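Local structure of GIL01 gp7 (Bacillus phage pGIL01, 6N7O) at residues M3-L7 and Q33-E37. The protein acts on the LexA repressor of its Bacillus host, inhibiting it, probably through direct binding as a small helical dimer. Residues are numbered along the deposited sequence.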
ATOM      1  N   MET A   3      -5.779 -10.943  -4.232  1.00 30.46           N
ATOM      2  CA  MET A   3      -5.363  -9.565  -3.981  1.00 26.46           C
ATOM      3  C   MET A   3      -5.276  -9.277  -2.484  1.00 28.32           C
ATOM      4  O   MET A   3      -4.332  -8.618  -2.024  1.00 21.52           O
ATOM      5  CB  MET A   3      -6.315  -8.578  -4.647  1.00 30.26           C
ATOM      6  CG  MET A   3      -5.884  -7.150  -4.412  1.00 21.66           C
ATOM      7  SD  MET A   3      -6.837  -5.963  -5.366  1.00 29.28           S
ATOM      8  CE  MET A   3      -6.448  -6.587  -7.006  1.00 30.62           C
ATOM      9  N   ARG A   4      -6.253  -9.753  -1.706  1.00 21.99           N
ATOM     10  CA  ARG A   4      -6.210  -9.525  -0.264  1.00 19.70           C
ATOM     11  C   ARG A   4      -4.996 -10.196   0.364  1.00 20.82           C
ATOM     12  O   ARG A   4      -4.352  -9.630   1.254  1.00 22.84           O
ATOM     13  CB  ARG A   4      -7.491 -10.025   0.389  1.00 24.12           C
ATOM     14  CG  ARG A   4      -7.568  -9.711   1.875  1.00 31.45           C
ATOM     15  CD  ARG A   4      -8.947  -9.999   2.453  1.00 31.15           C
ATOM     16  NE  ARG A   4      -9.024  -9.576   3.847  1.00 29.86           N
ATOM     17  CZ  ARG A   4      -8.637 -10.332   4.869  1.00 26.97           C
ATOM     18  NH1 ARG A   4      -8.165 -11.550   4.646  1.00 33.46           N
ATOM     19  NH2 ARG A   4      -8.731  -9.876   6.110  1.00 28.67           N
ATOM     20  N   ASP A   5      -4.664 -11.409  -0.084  1.00 23.91           N
ATOM     21  CA  ASP A   5      -3.479 -12.069   0.448  1.00 23.26           C
ATOM     22  C   ASP A   5      -2.217 -11.298   0.083  1.00 20.84           C
ATOM     23  O   ASP A   5      -1.305 -11.159   0.904  1.00 25.41           O
ATOM     24  CB  ASP A   5      -3.403 -13.514  -0.056  1.00 31.65           C
ATOM     25  CG  ASP A   5      -4.500 -14.412   0.540  1.00 61.53           C
ATOM     26  OD1 ASP A   5      -5.003 -14.113   1.649  1.00 43.36           O
ATOM     27  OD2 ASP A   5      -4.858 -15.424  -0.106  1.00 57.17           O
ATOM     28  N   LYS A   6      -2.157 -10.766  -1.142  1.00 18.01           N
ATOM     29  CA  LYS A   6      -1.002  -9.958  -1.526  1.00 18.33           C
ATOM     30  C   LYS A   6      -0.931  -8.686  -0.702  1.00 23.69           C
ATOM     31  O   LYS A   6       0.161  -8.229  -0.341  1.00 18.75           O
ATOM     32  CB  LYS A   6      -1.059  -9.607  -3.013  1.00 20.34           C
ATOM     33  CG  LYS A   6      -0.870 -10.756  -3.961  1.00 26.07           C
ATOM     34  CD  LYS A   6      -1.024 -10.257  -5.386  1.00 25.42           C
ATOM     35  CE  LYS A   6      -0.753 -11.341  -6.396  1.00 35.91           C
ATOM     36  NZ  LYS A   6      -0.743 -10.764  -7.767  1.00 36.53           N
ATOM     37  N   LEU A   7      -2.084  -8.083  -0.409  1.00 17.27           N
ATOM     38  CA  LEU A   7      -2.079  -6.888   0.424  1.00 17.53           C
ATOM     39  C   LEU A   7      -1.559  -7.208   1.817  1.00 18.23           C
ATOM     40  O   LEU A   7      -0.700  -6.498   2.347  1.00 17.00           O
ATOM     41  CB  LEU A   7      -3.484  -6.284   0.486  1.00 16.42           C
ATOM     42  CG  LEU A   7      -3.629  -5.042   1.374  1.00 16.97           C
ATOM     43  CD1 LEU A   7      -2.699  -3.913   0.889  1.00 21.32           C
ATOM     44  CD2 LEU A   7      -5.085  -4.561   1.395  1.00 21.49           C
ATOM     45  N   GLN A  33       1.653  -3.366  -7.838  1.00 20.67           N
ATOM     46  CA  GLN A  33       1.792  -4.807  -7.989  1.00 17.42           C
ATOM     47  C   GLN A  33       0.636  -5.542  -7.327  1.00 21.19           C
ATOM     48  O   GLN A  33       0.114  -6.516  -7.878  1.00 26.78           O
ATOM     49  CB  GLN A  33       3.116  -5.277  -7.403  1.00 27.19           C
ATOM     50  CG  GLN A  33       4.338  -4.755  -8.140  1.00 26.57           C
ATOM     51  CD  GLN A  33       5.641  -5.233  -7.510  1.00 37.82           C
ATOM     52  OE1 GLN A  33       5.796  -5.236  -6.288  1.00 30.72           O
ATOM     53  NE2 GLN A  33       6.578  -5.655  -8.347  1.00 39.92           N
ATOM     54  N   VAL A  34       0.220  -5.086  -6.145  1.00 21.83           N
ATOM     55  CA  VAL A  34      -0.860  -5.760  -5.428  1.00 22.80           C
ATOM     56  C   VAL A  34      -2.156  -5.703  -6.226  1.00 24.59           C
ATOM     57  O   VAL A  34      -2.914  -6.684  -6.285  1.00 26.19           O
ATOM     58  CB  VAL A  34      -1.029  -5.134  -4.034  1.00 17.62           C
ATOM     59  CG1 VAL A  34      -2.319  -5.628  -3.388  1.00 20.38           C
ATOM     60  CG2 VAL A  34       0.183  -5.451  -3.167  1.00 22.40           C
ATOM     61  N   THR A  35      -2.421  -4.570  -6.870  1.00 22.49           N
ATOM     62  CA  THR A  35      -3.678  -4.368  -7.579  1.00 19.64           C
ATOM     63  C   THR A  35      -3.642  -4.853  -9.023  1.00 22.77           C
ATOM     64  O   THR A  35      -4.665  -4.756  -9.704  1.00 25.99           O
ATOM     65  CB  THR A  35      -4.072  -2.895  -7.570  1.00 23.87           C
ATOM     66  OG1 THR A  35      -3.011  -2.109  -8.132  1.00 27.02           O
ATOM     67  CG2 THR A  35      -4.360  -2.433  -6.150  1.00 24.78           C
ATOM     68  N   LYS A  36      -2.506  -5.361  -9.500  1.00 20.98           N
ATOM     69  CA  LYS A  36      -2.367  -5.719 -10.909  1.00 27.47           C
ATOM     70  C   LYS A  36      -3.257  -6.907 -11.244  1.00 38.62           C
ATOM     71  O   LYS A  36      -3.319  -7.882 -10.487  1.00 31.53           O
ATOM     72  CB  LYS A  36      -0.907  -6.036 -11.232  1.00 39.21           C
ATOM     73  CG  LYS A  36      -0.639  -6.384 -12.702  1.00 38.04           C
ATOM     74  CD  LYS A  36      -0.826  -5.177 -13.608  1.00 45.94           C
ATOM     75  CE  LYS A  36      -0.647  -5.556 -15.076  1.00 56.56           C
ATOM     76  NZ  LYS A  36      -0.839  -4.384 -15.973  1.00 62.46           N
ATOM     77  N   GLU A  37      -3.951  -6.820 -12.377  1.00 33.15           N
ATOM     78  CA  GLU A  37      -4.824  -7.856 -12.906  1.00 47.33           C
ATOM     79  C   GLU A  37      -4.393  -8.203 -14.329  1.00 51.96           C
ATOM     80  O   GLU A  37      -3.472  -7.603 -14.890  1.00 44.48           O
ATOM     81  CB  GLU A  37      -6.285  -7.404 -12.872  1.00 58.45           C
ATOM     82  CG  GLU A  37      -6.707  -6.785 -11.546  1.00 64.09           C
ATOM     83  CD  GLU A  37      -8.094  -6.171 -11.600  1.00 71.66           C
ATOM     84  OE1 GLU A  37      -8.935  -6.520 -10.740  1.00 53.83           O
ATOM     85  OE2 GLU A  37      -8.342  -5.346 -12.509  1.00 54.42           O
TER
HETATM   86  O   HOH W   1      -3.018  -9.006  -7.953  1.00 32.72           O
HETATM   87  O   HOH W   2       1.235  -9.225  -8.527  1.00 36.44           O
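GIL01 gp7 folds as a helical hairpin: helix 2-16 and helix 24-34 pack side by side, and this contact closes the open end of the hairpin, where the start of the first helix meets the end of the second. Apolar packing centres on V34. Its compact, branched side chain fits between the helices where the two segments come nearest, with K6 CA 5.7 Å from V34 CA, and V34 CG1 lies 4.0 Å from M3 CG and 4.1 Å from L7 CB. M3 is long and flexible enough to follow the chain as it leaves the helix, so that M3 CE comes within 3.6 Å of T35 CA. T35 turns its CA-to-CB bond away from segment 3-7, and its hydroxyl is hydrogen-bonded to the carbonyl of L31 one turn back. The same end of the hairpin faces the second subunit: T35 O accepts a hydrogen bond from R4 NE of that chain, and M3 packs on its M3.

No direct hydrogen bond joins the two segments; the polar link runs through water. The carbonyls of Q33 and V34 lie at the helix end, and K6, an extended lysine at the solvent edge, reaches them by way of two waters. One water links K6 NZ (2.6 Å) to Q33 O (3.0 Å); the other accepts from K6 NZ at 2.9 Å and donates to V34 O at 2.9 Å and K36 O at 2.8 Å.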